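RNA methyltransferase, TrmH family (PDB 2I6D) probably binds RNA and transfers a methyl group to it, as a knotted, class IV-like methyltransferase of the SpoU/TrmH family. Local coordinates at residues 29-34 against 78-83; 23-28 against 44-49; 7-12 against 63-68. All coordinates share one frame; numbering follows the deposited sequence. Where two conformers were deposited one is given.

Contact 1. Residues 29-34 against 78-83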
ATOM      1  N   ALA A  29      -1.214   1.472  13.639  1.00 27.85           N
ATOM      2  CA  ALA A  29      -2.152   2.525  13.958  1.00 28.32           C
ATOM      3  C   ALA A  29      -2.567   3.322  12.714  1.00 28.89           C
ATOM      4  O   ALA A  29      -1.808   3.448  11.726  1.00 29.42           O
ATOM      5  CB  ALA A  29      -1.560   3.467  15.018  1.00 29.48           C
ATOM      6  N   VAL A  30      -3.751   3.896  12.811  1.00 28.44           N
ATOM      7  CA  VAL A  30      -4.355   4.754  11.790  1.00 27.73           C
ATOM      8  C   VAL A  30      -4.957   5.935  12.524  1.00 28.14           C
ATOM      9  O   VAL A  30      -5.636   5.764  13.572  1.00 29.29           O
ATOM     10  CB  VAL A  30      -5.460   3.993  11.007  1.00 28.42           C
ATOM     11  CG1 VAL A  30      -6.131   4.879   9.908  1.00 26.34           C
ATOM     12  CG2 VAL A  30      -4.878   2.699  10.373  1.00 27.25           C
ATOM     13  N   GLU A  31      -4.707   7.126  11.999  1.00 27.42           N
ATOM     14  CA  GLU A  31      -5.175   8.364  12.626  1.00 27.67           C
ATOM     15  C   GLU A  31      -6.197   9.147  11.804  1.00 26.92           C
ATOM     16  O   GLU A  31      -6.109   9.265  10.569  1.00 26.47           O
ATOM     17  CB  GLU A  31      -4.004   9.260  13.010  1.00 27.18           C
ATOM     18  CG  GLU A  31      -2.945   8.554  13.878  1.00 26.26           C
ATOM     19  CD  GLU A  31      -1.877   9.546  14.342  1.00 28.92           C
ATOM     20  OE1 GLU A  31      -2.209  10.738  14.467  1.00 28.47           O
ATOM     21  OE2 GLU A  31      -0.707   9.151  14.549  1.00 28.59           O
ATOM     22  N   GLY A  32      -7.181   9.672  12.517  1.00 26.17           N
ATOM     23  CA  GLY A  32      -8.126  10.605  11.948  1.00 25.34           C
ATOM     24  C   GLY A  32      -9.419   9.950  11.513  1.00 25.77           C
ATOM     25  O   GLY A  32      -9.417   8.804  11.115  1.00 26.05           O
ATOM     26  N   PRO A  33     -10.537  10.684  11.583  1.00 25.71           N
ATOM     27  CA  PRO A  33     -11.837  10.088  11.274  1.00 26.14           C
ATOM     28  C   PRO A  33     -11.979   9.529   9.857  1.00 26.67           C
ATOM     29  O   PRO A  33     -12.708   8.563   9.667  1.00 26.40           O
ATOM     30  CB  PRO A  33     -12.838  11.254  11.453  1.00 26.62           C
ATOM     31  CG  PRO A  33     -12.005  12.512  11.557  1.00 25.95           C
ATOM     32  CD  PRO A  33     -10.634  12.097  12.010  1.00 25.68           C
ATOM     33  N   LYS A  34     -11.352  10.164   8.871  1.00 27.00           N
ATOM     34  CA  LYS A  34     -11.572   9.758   7.473  1.00 27.56           C
ATOM     35  C   LYS A  34     -10.995   8.353   7.255  1.00 26.63           C
ATOM     36  O   LYS A  34     -11.679   7.438   6.768  1.00 26.42           O
ATOM     37  CB  LYS A  34     -10.946  10.759   6.494  1.00 27.55           C
ATOM     38  CG  LYS A  34     -11.641  12.088   6.422  1.00 29.92           C
ATOM     39  CD  LYS A  34     -11.099  12.961   5.268  1.00 30.83           C
ATOM     40  CE  LYS A  34     -11.122  14.446   5.659  1.00 35.01           C
ATOM     41  NZ  LYS A  34     -10.870  15.348   4.493  1.00 36.31           N
ATOM     42  N   ILE A  78       0.621  10.980  21.686  1.00 25.76           N
ATOM     43  CA  ILE A  78       0.527   9.645  21.074  1.00 25.99           C
ATOM     44  C   ILE A  78       0.655   9.621  19.534  1.00 26.42           C
ATOM     45  O   ILE A  78       0.990   8.578  18.949  1.00 26.37           O
ATOM     46  CB  ILE A  78      -0.755   8.918  21.542  1.00 25.88           C
ATOM     47  CG1 ILE A  78      -2.003   9.725  21.177  1.00 26.13           C
ATOM     48  CG2 ILE A  78      -0.662   8.579  23.054  1.00 26.77           C
ATOM     49  CD1 ILE A  78      -3.322   8.972  21.363  1.00 26.80           C
ATOM     50  N   SER A  79       0.407  10.754  18.885  1.00 25.42           N
ATOM     51  CA  SER A  79       0.410  10.807  17.420  1.00 26.58           C
ATOM     52  C   SER A  79       1.785  10.930  16.770  1.00 27.09           C
ATOM     53  O   SER A  79       2.751  11.386  17.378  1.00 26.37           O
ATOM     54  CB  SER A  79      -0.517  11.932  16.920  1.00 26.51           C
ATOM     55  OG  SER A  79      -0.385  12.144  15.517  1.00 26.68           O
ATOM     56  N   THR A  80       1.844  10.537  15.498  1.00 27.97           N
ATOM     57  CA  THR A  80       3.040  10.659  14.700  1.00 28.88           C
ATOM     58  C   THR A  80       2.933  11.875  13.798  1.00 28.92           C
ATOM     59  O   THR A  80       3.855  12.149  13.036  1.00 29.21           O
ATOM     60  CB  THR A  80       3.253   9.411  13.805  1.00 29.29           C
ATOM     61  OG1 THR A  80       2.110   9.222  12.948  1.00 30.59           O
ATOM     62  CG2 THR A  80       3.456   8.157  14.684  1.00 30.41           C
ATOM     63  N   GLN A  81       1.814  12.592  13.880  1.00 28.32           N
ATOM     64  CA  GLN A  81       1.484  13.617  12.887  1.00 28.60           C
ATOM     65  C   GLN A  81       1.803  15.001  13.405  1.00 29.09           C
ATOM     66  O   GLN A  81       1.668  15.266  14.590  1.00 29.21           O
ATOM     67  CB  GLN A  81       0.009  13.536  12.494  1.00 28.11           C
ATOM     68  CG  GLN A  81      -0.390  12.223  11.803  1.00 29.81           C
ATOM     69  CD  GLN A  81       0.412  11.958  10.548  1.00 31.16           C
ATOM     70  OE1 GLN A  81       1.304  11.107  10.538  1.00 33.75           O
ATOM     71  NE2 GLN A  81       0.111  12.693   9.482  1.00 31.08           N
ATOM     72  N   THR A  82       2.239  15.890  12.521  1.00 29.50           N
ATOM     73  CA  THR A  82       2.591  17.250  12.955  1.00 30.34           C
ATOM     74  C   THR A  82       1.377  17.988  13.539  1.00 30.20           C
ATOM     75  O   THR A  82       1.498  18.690  14.538  1.00 30.43           O
ATOM     76  CB  THR A  82       3.294  18.035  11.853  1.00 30.32           C
ATOM     77  OG1 THR A  82       2.874  17.529  10.593  1.00 31.82           O
ATOM     78  CG2 THR A  82       4.802  17.836  11.951  1.00 31.43           C
ATOM     79  N   THR A  83       0.201  17.764  12.955  1.00 30.68           N
ATOM     80  CA  THR A  83      -1.053  18.331  13.484  1.00 31.04           C
ATOM     81  C   THR A  83      -2.079  17.231  13.746  1.00 30.77           C
ATOM     82  O   THR A  83      -2.942  16.972  12.896  1.00 30.44           O
ATOM     83  CB  THR A  83      -1.659  19.400  12.522  1.00 31.06           C
ATOM     84  OG1 THR A  83      -0.630  20.303  12.109  1.00 31.85           O
ATOM     85  CG2 THR A  83      -2.766  20.179  13.227  1.00 31.69           C
TER
HETATM   86  O   HOH W   1       0.562   7.072  13.367  1.00 40.68           O
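Glu31 OE1 accepts the hydroxyl proton of Ser79 OG across 2.5 Å, while its other oxygen, OE2, takes the backbone N-H of Thr80. The two bonds tie an edge strand of a mixed four-stranded sheet, in the domain resembling the substrate-binding domain of MRM3, to the long loop between strands 65-69 and 87-92. The Thr80 N to Glu31 OE2 bond is 3.1 Å long and nearly straight, 169° at the hydrogen. Each oxygen is met on its syn lone pair, the side facing the other oxygen, so the carboxylate receives the loop as a fork and its rotation is fixed. A glutamate suits the place because its chain runs straight out past CG and carries the carboxylate from strand to loop. Ser79 serves twice: its OG lies opposite the backbone N about CA-CB (chi1 171°), where it can give its proton to Glu31 and still accept from Gln81 N at 2.8 Å, closing an ST turn. Water 1 donates to Glu31 OE2 and also bonds Thr80 OG1, each at 2.7 Å, a further link between strand and loop. On the backbone side, Glu31 N donates to Gln148 OE1 of helix 144-148, and Met88 of the neighbouring strand packs against both Glu31 and Ile78. Packing across the pair is slight: the Gln81 methylene CG rests 3.6 Å from Glu31 OE1.

Contact 2. Residues 23-28 against 44-49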
ATOM      1  N   LEU A  23       5.575  -5.419  14.218  1.00 30.17           N
ATOM      2  CA  LEU A  23       5.792  -6.847  14.017  1.00 31.09           C
ATOM      3  C   LEU A  23       5.543  -7.646  15.290  1.00 31.18           C
ATOM      4  O   LEU A  23       4.873  -8.683  15.254  1.00 31.37           O
ATOM      5  CB  LEU A  23       7.217  -7.122  13.523  1.00 31.54           C
ATOM      6  CG  LEU A  23       7.536  -6.788  12.068  1.00 32.84           C
ATOM      7  CD1 LEU A  23       9.015  -6.977  11.824  1.00 34.07           C
ATOM      8  CD2 LEU A  23       6.690  -7.633  11.090  1.00 36.61           C
ATOM      9  N   ARG A  24       6.076  -7.162  16.409  1.00 30.54           N
ATOM     10  CA  ARG A  24       5.979  -7.893  17.675  1.00 30.57           C
ATOM     11  C   ARG A  24       4.524  -7.958  18.144  1.00 30.45           C
ATOM     12  O   ARG A  24       4.063  -8.995  18.650  1.00 29.29           O
ATOM     13  CB  ARG A  24       6.833  -7.208  18.729  1.00 30.57           C
ATOM     14  CG  ARG A  24       7.072  -8.051  19.928  1.00 31.16           C
ATOM     15  CD  ARG A  24       8.001  -7.388  20.872  1.00 29.72           C
ATOM     16  NE  ARG A  24       9.396  -7.520  20.467  1.00 29.02           N
ATOM     17  CZ  ARG A  24      10.402  -6.962  21.130  1.00 28.69           C
ATOM     18  NH1 ARG A  24      10.157  -6.258  22.225  1.00 28.90           N
ATOM     19  NH2 ARG A  24      11.644  -7.108  20.702  1.00 28.68           N
ATOM     20  N   GLU A  25       3.821  -6.838  17.958  1.00 29.40           N
ATOM     21  CA  GLU A  25       2.428  -6.702  18.372  1.00 30.36           C
ATOM     22  C   GLU A  25       1.441  -7.139  17.304  1.00 30.01           C
ATOM     23  O   GLU A  25       0.238  -7.229  17.576  1.00 30.52           O
ATOM     24  CB  GLU A  25       2.124  -5.245  18.750  1.00 30.39           C
ATOM     25  CG  GLU A  25       2.898  -4.723  19.970  1.00 31.20           C
ATOM     26  CD  GLU A  25       2.671  -5.563  21.215  1.00 36.01           C
ATOM     27  OE1 GLU A  25       1.549  -6.095  21.387  1.00 37.14           O
ATOM     28  OE2 GLU A  25       3.619  -5.692  22.023  1.00 37.69           O
ATOM     29  N   GLN A  26       1.944  -7.390  16.093  1.00 29.76           N
ATOM     30  CA  GLN A  26       1.099  -7.659  14.929  1.00 29.70           C
ATOM     31  C   GLN A  26      -0.015  -6.622  14.878  1.00 29.85           C
ATOM     32  O   GLN A  26      -1.200  -6.963  14.806  1.00 29.76           O
ATOM     33  CB  GLN A  26       0.550  -9.104  14.937  1.00 30.03           C
ATOM     34  CG  GLN A  26       1.620 -10.165  14.560  1.00 32.57           C
ATOM     35  CD  GLN A  26       2.144  -9.985  13.127  1.00 36.01           C
ATOM     36  OE1 GLN A  26       1.391 -10.114  12.151  1.00 38.18           O
ATOM     37  NE2 GLN A  26       3.433  -9.666  13.003  1.00 36.86           N
ATOM     38  N   ALA A  27       0.384  -5.350  14.940  1.00 29.33           N
ATOM     39  CA  ALA A  27      -0.564  -4.243  14.998  1.00 29.22           C
ATOM     40  C   ALA A  27      -0.029  -2.991  14.283  1.00 28.98           C
ATOM     41  O   ALA A  27       1.182  -2.829  14.102  1.00 28.26           O
ATOM     42  CB  ALA A  27      -0.895  -3.909  16.443  1.00 28.55           C
ATOM     43  N   PHE A  28      -0.933  -2.105  13.880  1.00 28.74           N
ATOM     44  CA  PHE A  28      -0.518  -0.822  13.314  1.00 28.28           C
ATOM     45  C   PHE A  28      -1.592   0.197  13.616  1.00 28.62           C
ATOM     46  O   PHE A  28      -2.767  -0.169  13.835  1.00 29.53           O
ATOM     47  CB  PHE A  28      -0.256  -0.935  11.797  1.00 28.64           C
ATOM     48  CG  PHE A  28      -1.506  -1.148  10.967  1.00 27.98           C
ATOM     49  CD1 PHE A  28      -2.141  -0.067  10.360  1.00 30.17           C
ATOM     50  CD2 PHE A  28      -2.064  -2.408  10.831  1.00 28.22           C
ATOM     51  CE1 PHE A  28      -3.285  -0.257   9.586  1.00 29.30           C
ATOM     52  CE2 PHE A  28      -3.239  -2.611  10.044  1.00 27.86           C
ATOM     53  CZ  PHE A  28      -3.837  -1.526   9.433  1.00 29.28           C
ATOM     54  N   ARG A  44      -9.264  -5.591  11.800  1.00 29.48           N
ATOM     55  CA  ARG A  44      -9.697  -5.959  13.130  1.00 30.38           C
ATOM     56  C   ARG A  44      -9.204  -4.893  14.088  1.00 29.76           C
ATOM     57  O   ARG A  44      -8.009  -4.779  14.320  1.00 30.10           O
ATOM     58  CB  ARG A  44      -9.083  -7.298  13.506  1.00 30.20           C
ATOM     59  CG  ARG A  44      -9.952  -8.178  14.373  1.00 33.67           C
ATOM     60  CD  ARG A  44     -10.130  -7.598  15.740  1.00 36.91           C
ATOM     61  NE  ARG A  44     -10.819  -8.535  16.629  1.00 38.87           N
ATOM     62  CZ  ARG A  44     -11.122  -8.278  17.900  1.00 41.24           C
ATOM     63  NH1 ARG A  44     -11.747  -9.212  18.638  1.00 40.55           N
ATOM     64  NH2 ARG A  44     -10.793  -7.098  18.442  1.00 37.79           N
ATOM     65  N   CYS A  45     -10.129  -4.139  14.664  1.00 29.49           N
ATOM     66  CA  CYS A  45      -9.756  -3.067  15.583  1.00 30.05           C
ATOM     67  C   CYS A  45      -9.548  -3.589  17.024  1.00 30.51           C
ATOM     68  O   CYS A  45     -10.426  -4.242  17.589  1.00 30.24           O
ATOM     69  CB  CYS A  45     -10.789  -1.943  15.527  1.00 29.89           C
ATOM     70  SG  CYS A  45     -10.344  -0.572  16.623  1.00 30.51           S
ATOM     71  N   ARG A  46      -8.371  -3.297  17.578  1.00 30.76           N
ATOM     72  CA  ARG A  46      -7.913  -3.697  18.911  0.50 32.26           C
ATOM     73  C   ARG A  46      -8.197  -2.588  19.939  1.00 32.11           C
ATOM     74  O   ARG A  46      -8.490  -2.838  21.107  1.00 31.85           O
ATOM     75  CB  ARG A  46      -6.393  -3.908  18.783  0.50 32.23           C
ATOM     76  CG  ARG A  46      -5.634  -4.533  19.947  0.50 33.76           C
ATOM     77  CD  ARG A  46      -4.240  -4.950  19.451  0.50 33.58           C
ATOM     78  NE  ARG A  46      -3.260  -5.096  20.519  0.50 37.56           N
ATOM     79  CZ  ARG A  46      -2.050  -5.632  20.369  0.50 38.94           C
ATOM     80  NH1 ARG A  46      -1.229  -5.730  21.409  0.50 38.52           N
ATOM     81  NH2 ARG A  46      -1.660  -6.082  19.186  0.50 39.58           N
HETATM   82  N   MSE A  47      -8.030  -1.347  19.483  1.00 32.03           N
HETATM   83  CA  MSE A  47      -8.109  -0.186  20.351  1.00 35.01           C
HETATM   84  C   MSE A  47      -8.557   1.028  19.539  1.00 31.92           C
HETATM   85  O   MSE A  47      -8.162   1.188  18.385  1.00 30.63           O
HETATM   86  CB  MSE A  47      -6.744   0.065  20.987  1.00 33.95           C
HETATM   87  CG  MSE A  47      -6.610   1.392  21.690  1.00 39.40           C
HETATM   88 SE   MSE A  47      -4.981   1.454  22.821  1.00 48.91          SE
HETATM   89  CE  MSE A  47      -5.779   0.831  24.477  1.00 47.34           C
ATOM     90  N   LEU A  48      -9.394   1.863  20.151  1.00 30.30           N
ATOM     91  CA  LEU A  48      -9.898   3.077  19.507  1.00 28.79           C
ATOM     92  C   LEU A  48      -9.919   4.169  20.565  1.00 28.63           C
ATOM     93  O   LEU A  48     -10.563   4.034  21.595  1.00 28.22           O
ATOM     94  CB  LEU A  48     -11.286   2.842  18.922  1.00 28.24           C
ATOM     95  CG  LEU A  48     -11.872   3.990  18.107  1.00 29.75           C
ATOM     96  CD1 LEU A  48     -11.021   4.267  16.847  1.00 29.98           C
ATOM     97  CD2 LEU A  48     -13.316   3.668  17.722  1.00 28.90           C
ATOM     98  N   VAL A  49      -9.192   5.246  20.310  1.00 28.59           N
ATOM     99  CA  VAL A  49      -8.976   6.300  21.309  1.00 29.47           C
ATOM    100  C   VAL A  49      -9.371   7.606  20.627  1.00 29.21           C
ATOM    101  O   VAL A  49      -8.910   7.895  19.514  1.00 28.43           O
ATOM    102  CB  VAL A  49      -7.500   6.322  21.684  1.00 30.34           C
ATOM    103  CG1 VAL A  49      -7.141   7.539  22.453  1.00 34.67           C
ATOM    104  CG2 VAL A  49      -7.164   5.074  22.510  1.00 31.10           C
TER
HETATM  105  O   HOH W   2      -2.843  -7.192  17.342  1.00 45.71           O
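Arg46 reaches from its strand to the end of helix 19-25 and holds Glu25 with both terminal nitrogens, NH1 on the carboxylate and NH2 on the main-chain carbonyl. This grip belongs to one of two deposited conformers, so it is probably not the side chain's sole position. The charged part is a salt bridge: NH1 of Arg46 donates to OE1 of Glu25 at 2.8 Å. The oxygen is met on its anti side, and the carboxylate and guanidinium planes lie 59° apart, so this is not the flat two-oxygen pairing.

The second bond is to backbone. Arg46 NH2 gives a proton to Glu25 O at 2.7 Å, bent to 134° at the hydrogen, with the oxygen almost exactly in the guanidinium plane. Arginine suits this place: its long, straight chain bridges the distance, and its flat head serves a carboxylate and a carbonyl at once. Water 2 accepts from Arg46 NH2 and lies 3.0 Å from Gln26 O, to which it may donate.

Packing is small: the Ala27 methyl CB lies 3.6 Å from Arg46 NH2. Gln26, at positive phi, is the C-prime residue of the Schellman motif ending the helix.

Strand 87-92 runs between strands 27-31 and 45-51, Arg46 and Met47 forming a classic beta bulge opposite Val90, while Phe12 of helix 7-15 packs on both Glu25 and Arg46.

Contact 3. Residues 7-12 against 63-68; sequences ANQIKF and DAEVVE
Gln9, on helix 7-15, and Glu65, on an edge strand of the mixed four-stranded sheet, approach each other from opposite directions, a helix-on-sheet contact made by side-chain ends. The amide and carboxylate planes are turned 72° apart, so the two flat groups do not meet as a coplanar pair. The amide nitrogen does the touching: Gln9 NE2 lies 3.1 Å from Glu65 OE1 and 3.3 Å from Glu65 CD. Two waters may also bridge the groups. Water 3 accepts from Gln9 NE2 at 3.1 Å and probably donates to Glu65 OE2, though that distance is short at 2.5 Å. The link through water 4, which accepts from Gln9 NE2 at 2.9 Å, is doubtful, because it lies only 2.4 Å from Glu65 OE1. Gln9 reaches this far because its chain is drawn out straight (chi2 174°), and its other amide atom, OE1, accepts from Ser6 N just before the helix, which helps fix which way NE2 faces. A glutamine suits the place, offering an acceptor to the backbone and a donor toward the acidic strand residue. Glu65 leaves its strand with CG opposite the backbone N (chi1 -178°), which carries its carboxylate toward the helix. Met47 of the adjacent strand touches both Gln9 and Glu65. Two residues along the strand, Val67 also points its side chain at the helix, and its methyl CG2 approaches Gln9 NE2 to 4.2 Å.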
ATOM      1  N   ALA A   7      -0.209   4.675  31.457  1.00 30.60           N
ATOM      2  CA  ALA A   7       1.158   4.771  30.957  1.00 30.40           C
ATOM      3  C   ALA A   7       1.454   3.638  29.980  1.00 30.41           C
ATOM      4  O   ALA A   7       2.111   3.849  28.969  1.00 30.29           O
ATOM      5  CB  ALA A   7       2.149   4.759  32.098  1.00 30.10           C
ATOM      6  N   ASN A   8       0.961   2.437  30.287  1.00 30.45           N
ATOM      7  CA  ASN A   8       1.128   1.300  29.386  1.00 31.34           C
ATOM      8  C   ASN A   8       0.471   1.521  28.025  1.00 30.59           C
ATOM      9  O   ASN A   8       1.041   1.202  26.987  1.00 31.36           O
ATOM     10  CB  ASN A   8       0.639   0.007  30.045  1.00 31.44           C
ATOM     11  CG  ASN A   8       1.511  -0.413  31.212  1.00 33.50           C
ATOM     12  OD1 ASN A   8       2.623   0.102  31.402  1.00 35.13           O
ATOM     13  ND2 ASN A   8       1.005  -1.340  32.022  1.00 34.42           N
ATOM     14  N   GLN A   9      -0.723   2.094  28.023  1.00 30.22           N
ATOM     15  CA  GLN A   9      -1.434   2.323  26.774  1.00 29.49           C
ATOM     16  C   GLN A   9      -0.704   3.327  25.887  1.00 28.48           C
ATOM     17  O   GLN A   9      -0.572   3.129  24.683  1.00 27.51           O
ATOM     18  CB  GLN A   9      -2.865   2.767  27.054  1.00 30.33           C
ATOM     19  CG  GLN A   9      -3.736   1.628  27.571  1.00 30.83           C
ATOM     20  CD  GLN A   9      -5.106   2.096  27.981  1.00 32.72           C
ATOM     21  OE1 GLN A   9      -5.267   3.194  28.519  1.00 33.08           O
ATOM     22  NE2 GLN A   9      -6.106   1.261  27.743  1.00 32.66           N
ATOM     23  N   ILE A  10      -0.210   4.397  26.501  1.00 27.98           N
ATOM     24  CA  ILE A  10       0.563   5.411  25.797  1.00 27.66           C
ATOM     25  C   ILE A  10       1.852   4.803  25.214  1.00 27.12           C
ATOM     26  O   ILE A  10       2.173   5.012  24.055  1.00 27.09           O
ATOM     27  CB  ILE A  10       0.847   6.621  26.738  1.00 27.85           C
ATOM     28  CG1 ILE A  10      -0.465   7.391  26.990  1.00 28.03           C
ATOM     29  CG2 ILE A  10       1.939   7.533  26.155  1.00 28.85           C
ATOM     30  CD1 ILE A  10      -0.363   8.474  28.044  1.00 28.46           C
ATOM     31  N   LYS A  11       2.560   4.016  26.012  1.00 27.97           N
ATOM     32  CA  LYS A  11       3.763   3.333  25.543  1.00 28.59           C
ATOM     33  C   LYS A  11       3.452   2.422  24.343  1.00 28.23           C
ATOM     34  O   LYS A  11       4.121   2.477  23.301  1.00 27.76           O
ATOM     35  CB  LYS A  11       4.390   2.542  26.694  1.00 28.45           C
ATOM     36  CG  LYS A  11       5.645   1.781  26.350  1.00 32.12           C
ATOM     37  CD  LYS A  11       6.189   1.134  27.627  1.00 37.02           C
ATOM     38  CE  LYS A  11       7.504   0.405  27.386  1.00 42.26           C
ATOM     39  NZ  LYS A  11       7.267  -0.864  26.629  1.00 46.10           N
ATOM     40  N   PHE A  12       2.397   1.624  24.473  1.00 28.13           N
ATOM     41  CA  PHE A  12       1.947   0.763  23.385  1.00 27.70           C
ATOM     42  C   PHE A  12       1.634   1.540  22.102  1.00 28.15           C
ATOM     43  O   PHE A  12       2.165   1.213  21.040  1.00 27.55           O
ATOM     44  CB  PHE A  12       0.717  -0.043  23.834  1.00 28.40           C
ATOM     45  CG  PHE A  12       0.064  -0.804  22.733  1.00 29.07           C
ATOM     46  CD1 PHE A  12       0.621  -2.002  22.283  1.00 31.22           C
ATOM     47  CD2 PHE A  12      -1.114  -0.329  22.139  1.00 30.96           C
ATOM     48  CE1 PHE A  12       0.018  -2.716  21.248  1.00 32.24           C
ATOM     49  CE2 PHE A  12      -1.723  -1.039  21.112  1.00 28.63           C
ATOM     50  CZ  PHE A  12      -1.151  -2.238  20.668  1.00 29.94           C
ATOM     51  N   ASP A  63     -15.568  -5.714  20.294  1.00 38.26           N
ATOM     52  CA  ASP A  63     -14.456  -6.233  21.098  1.00 36.97           C
ATOM     53  C   ASP A  63     -13.149  -5.438  20.999  1.00 35.85           C
ATOM     54  O   ASP A  63     -12.068  -6.010  20.888  1.00 35.26           O
ATOM     55  CB  ASP A  63     -14.199  -7.711  20.757  1.00 37.10           C
ATOM     56  CG  ASP A  63     -13.429  -8.430  21.849  1.00 38.09           C
ATOM     57  OD1 ASP A  63     -13.778  -8.248  23.036  1.00 38.27           O
ATOM     58  OD2 ASP A  63     -12.471  -9.154  21.518  1.00 39.07           O
ATOM     59  N   ALA A  64     -13.249  -4.116  21.043  1.00 34.99           N
ATOM     60  CA  ALA A  64     -12.060  -3.284  21.101  1.00 34.26           C
ATOM     61  C   ALA A  64     -12.018  -2.544  22.429  1.00 33.86           C
ATOM     62  O   ALA A  64     -13.046  -2.321  23.058  1.00 33.99           O
ATOM     63  CB  ALA A  64     -12.013  -2.299  19.925  1.00 33.77           C
ATOM     64  N   GLU A  65     -10.821  -2.189  22.865  1.00 33.24           N
ATOM     65  CA  GLU A  65     -10.686  -1.229  23.940  1.00 33.49           C
ATOM     66  C   GLU A  65     -10.898   0.201  23.410  1.00 32.20           C
ATOM     67  O   GLU A  65     -10.106   0.708  22.599  1.00 32.26           O
ATOM     68  CB  GLU A  65      -9.333  -1.359  24.606  1.00 33.86           C
ATOM     69  CG  GLU A  65      -9.171  -0.414  25.754  1.00 37.63           C
ATOM     70  CD  GLU A  65      -8.340  -1.003  26.852  1.00 42.72           C
ATOM     71  OE1 GLU A  65      -8.589  -0.630  28.016  1.00 44.29           O
ATOM     72  OE2 GLU A  65      -7.450  -1.837  26.542  1.00 45.88           O
ATOM     73  N   VAL A  66     -11.974   0.829  23.875  1.00 30.91           N
ATOM     74  CA  VAL A  66     -12.362   2.156  23.437  1.00 30.26           C
ATOM     75  C   VAL A  66     -12.158   3.135  24.583  1.00 29.57           C
ATOM     76  O   VAL A  66     -12.678   2.923  25.689  1.00 28.64           O
ATOM     77  CB  VAL A  66     -13.833   2.171  22.963  1.00 31.02           C
ATOM     78  CG1 VAL A  66     -14.256   3.575  22.571  1.00 30.92           C
ATOM     79  CG2 VAL A  66     -14.008   1.210  21.788  1.00 30.84           C
ATOM     80  N   VAL A  67     -11.369   4.179  24.341  1.00 28.26           N
ATOM     81  CA  VAL A  67     -11.056   5.149  25.407  1.00 28.49           C
ATOM     82  C   VAL A  67     -11.544   6.489  24.934  1.00 28.17           C
ATOM     83  O   VAL A  67     -11.075   6.972  23.915  1.00 27.54           O
ATOM     84  CB  VAL A  67      -9.538   5.254  25.739  1.00 28.12           C
ATOM     85  CG1 VAL A  67      -9.309   6.203  26.922  1.00 29.00           C
ATOM     86  CG2 VAL A  67      -8.916   3.873  26.055  1.00 30.77           C
ATOM     87  N   GLU A  68     -12.498   7.080  25.647  1.00 27.94           N
ATOM     88  CA  GLU A  68     -12.940   8.424  25.307  1.00 29.35           C
ATOM     89  C   GLU A  68     -12.059   9.402  26.064  1.00 29.36           C
ATOM     90  O   GLU A  68     -11.968   9.327  27.289  1.00 29.68           O
ATOM     91  CB  GLU A  68     -14.419   8.644  25.667  1.00 29.41           C
ATOM     92  CG  GLU A  68     -14.931  10.074  25.414  1.00 30.33           C
ATOM     93  CD  GLU A  68     -16.227  10.395  26.175  1.00 31.79           C
ATOM     94  OE1 GLU A  68     -17.263   9.773  25.860  1.00 35.16           O
ATOM     95  OE2 GLU A  68     -16.216  11.277  27.074  1.00 35.52           O
TER
HETATM   96  O   HOH W   3      -4.954  -1.469  26.806  1.00 52.79           O
HETATM   97  O   HOH W   4      -8.793   1.649  28.803  1.00 61.69           O

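Overall arrangement
All three contacts belong to the MRM3-like domain and bear on its mixed sheet. Contacts 1 and 2 share strand 27-31, one edge of the sheet, whereas contact 3 uses strand 65-69, the other edge. All are partly buried; contact 1, with no exposed residue among those that touch, has a carboxylate held by uncharged donors. Contact 2 pairs opposite charges at a helix end; contact 3 lies farther from the chain centre and may rely on waters. Contacts 2 and 3 are the closest pair, their centres about 10 Å apart, and their strands, 45-51 and 65-69, are neighbours in the sheet. Ile78 of contact 1 packs on Val49 of contact 2 and Ile10 of contact 3, joining the three sites by apolar packing.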